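Local structure of type I modular polyketide synthase (Streptomyces albus subsp. albus, 6IYT) at residues P206-G211 / P346-V351. The protein probably transfers an ethylmalonyl extender unit from its coenzyme A thioester to the acyl carrier protein, as an acyltransferase domain of the salinomycin polyketide synthase. Numbering follows the deposited sequence.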
loop_
_atom_site.group_PDB
_atom_site.type_symbol
_atom_site.label_atom_id
_atom_site.label_comp_id
_atom_site.label_asym_id
_atom_site.label_seq_id
_atom_site.Cartn_x
_atom_site.Cartn_y
_atom_site.Cartn_z
ATOM N N PRO A 206 3.196 -4.037 -11.260
ATOM C CA PRO A 206 2.498 -2.844 -11.788
ATOM C C PRO A 206 2.680 -2.673 -13.286
ATOM O O PRO A 206 3.750 -3.001 -13.817
ATOM C CB PRO A 206 3.191 -1.693 -11.062
ATOM C CG PRO A 206 4.526 -2.213 -10.740
ATOM C CD PRO A 206 4.293 -3.663 -10.378
ATOM N N ASP A 207 1.585 -2.330 -13.963
ATOM C CA ASP A 207 1.626 -1.804 -15.331
ATOM C C ASP A 207 1.817 -0.292 -15.308
ATOM O O ASP A 207 2.157 0.340 -16.346
ATOM C CB ASP A 207 0.317 -2.147 -16.081
ATOM C CG ASP A 207 0.073 -3.660 -16.185
ATOM O OD1 ASP A 207 1.006 -4.366 -16.616
ATOM O OD2 ASP A 207 -1.029 -4.144 -15.790
ATOM N N ALA A 208 1.554 0.296 -14.157
ATOM C CA ALA A 208 1.767 1.713 -13.907
ATOM C C ALA A 208 1.909 1.898 -12.403
ATOM O O ALA A 208 1.481 1.033 -11.634
ATOM C CB ALA A 208 0.613 2.522 -14.410
ATOM N N VAL A 209 2.353 3.078 -11.988
ATOM C CA VAL A 209 2.421 3.406 -10.560
ATOM C C VAL A 209 1.818 4.776 -10.305
ATOM O O VAL A 209 1.735 5.586 -11.216
ATOM C CB VAL A 209 3.853 3.413 -10.028
ATOM C CG1 VAL A 209 4.501 2.041 -10.162
ATOM C CG2 VAL A 209 4.681 4.487 -10.734
ATOM N N VAL A 210 1.246 4.948 -9.104
ATOM C CA VAL A 210 0.711 6.250 -8.659
ATOM C C VAL A 210 1.058 6.438 -7.209
ATOM O O VAL A 210 0.936 5.508 -6.396
ATOM C CB VAL A 210 -0.805 6.352 -8.807
ATOM C CG1 VAL A 210 -1.274 7.760 -8.509
ATOM C CG2 VAL A 210 -1.234 5.951 -10.188
ATOM N N GLY A 211 1.542 7.615 -6.884
ATOM C CA GLY A 211 1.900 7.942 -5.516
ATOM C C GLY A 211 1.109 9.138 -4.992
ATOM O O GLY A 211 0.615 9.986 -5.770
ATOM N N PRO A 346 4.890 3.586 -16.681
ATOM C CA PRO A 346 4.577 5.012 -16.447
ATOM C C PRO A 346 4.227 5.337 -15.003
ATOM O O PRO A 346 3.611 4.505 -14.309
ATOM C CB PRO A 346 3.347 5.271 -17.347
ATOM C CG PRO A 346 3.282 4.142 -18.278
ATOM C CD PRO A 346 3.975 2.967 -17.653
ATOM N N LEU A 347 4.346 6.636 -14.664
ATOM C CA LEU A 347 3.935 7.164 -13.356
ATOM C C LEU A 347 2.835 8.190 -13.570
ATOM O O LEU A 347 3.000 9.101 -14.375
ATOM C CB LEU A 347 5.133 7.810 -12.640
ATOM C CG LEU A 347 4.988 8.439 -11.249
ATOM C CD1 LEU A 347 3.799 7.879 -10.504
ATOM C CD2 LEU A 347 6.252 8.225 -10.417
ATOM N N TYR A 348 1.647 7.920 -13.016
ATOM C CA TYR A 348 0.515 8.819 -13.147
ATOM C C TYR A 348 0.600 9.887 -12.060
ATOM O O TYR A 348 0.291 9.644 -10.910
ATOM C CB TYR A 348 -0.825 8.053 -13.036
ATOM C CG TYR A 348 -1.302 7.398 -14.317
ATOM C CD1 TYR A 348 -0.603 6.388 -14.884
ATOM C CD2 TYR A 348 -2.502 7.762 -14.888
ATOM C CE1 TYR A 348 -1.026 5.789 -16.071
ATOM C CE2 TYR A 348 -2.978 7.127 -16.015
ATOM C CZ TYR A 348 -2.247 6.105 -16.576
ATOM O OH TYR A 348 -2.725 5.433 -17.694
ATOM N N SER A 349 1.039 11.075 -12.433
ATOM C CA SER A 349 1.336 12.107 -11.444
ATOM C C SER A 349 0.068 12.604 -10.793
ATOM O O SER A 349 -0.890 12.967 -11.493
ATOM C CB SER A 349 2.052 13.294 -12.108
ATOM O OG SER A 349 2.248 14.316 -11.169
ATOM N N THR A 350 0.096 12.694 -9.459
ATOM C CA THR A 350 -0.974 13.370 -8.682
ATOM C C THR A 350 -0.624 14.827 -8.378
ATOM O O THR A 350 -1.364 15.533 -7.661
ATOM C CB THR A 350 -1.218 12.638 -7.394
ATOM O OG1 THR A 350 0.015 12.558 -6.649
ATOM C CG2 THR A 350 -1.724 11.254 -7.691
ATOM N N VAL A 351 0.444 15.308 -9.009
ATOM C CA VAL A 351 0.839 16.688 -8.929
ATOM C C VAL A 351 0.287 17.472 -10.111
ATOM O O VAL A 351 -0.315 18.513 -9.928
ATOM C CB VAL A 351 2.375 16.797 -8.925
ATOM C CG1 VAL A 351 2.822 18.227 -8.834
ATOM C CG2 VAL A 351 2.945 15.971 -7.800
#
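Two backbone hydrogen bonds join Val209 to 346-351 as a single parallel bridge facing Leu347. Val209 N donates to Pro346 O over 3.0 Å, and Tyr348 N donates to Val209 O over 2.9 Å, both nearly straight onto the carbonyl oxygen. Beyond Tyr348 the backbones separate, and a side chain takes over: Thr350 OG1 donates to Gly211 O at 2.8 Å. A chi1 of 57° turns this hydroxyl to Gly211 and leaves Thr350 CG2 to meet Val210 CG1 at 3.6 Å.

Apolar contacts divide between the two faces of the bridge. On one, Leu347 CD1 lies 3.5 Å from Val209 CG2; on the other, Val210 CG2 packs 3.6 Å from Tyr348 CB, and the phenol ring passes obliquely by Ala208 CB. The Tyr348 hydroxyl is hydrogen-bonded to Asp386.

Gly211 opens a GxSxG sequence, consistent with the nucleophile elbow of acyltransferases, and the Thr350 bond lies at the strand end that leads into this turn. Strand 208-211 is the edge of the parallel sheet, next to 120-125; the short strand 347-348 adds to its outer side by this one bridge and pairs antiparallel with 355-356, where Leu347 is bonded to Leu356. Helix 215-223 packs against Val209, and helix 376-385 against Val210 and Tyr348.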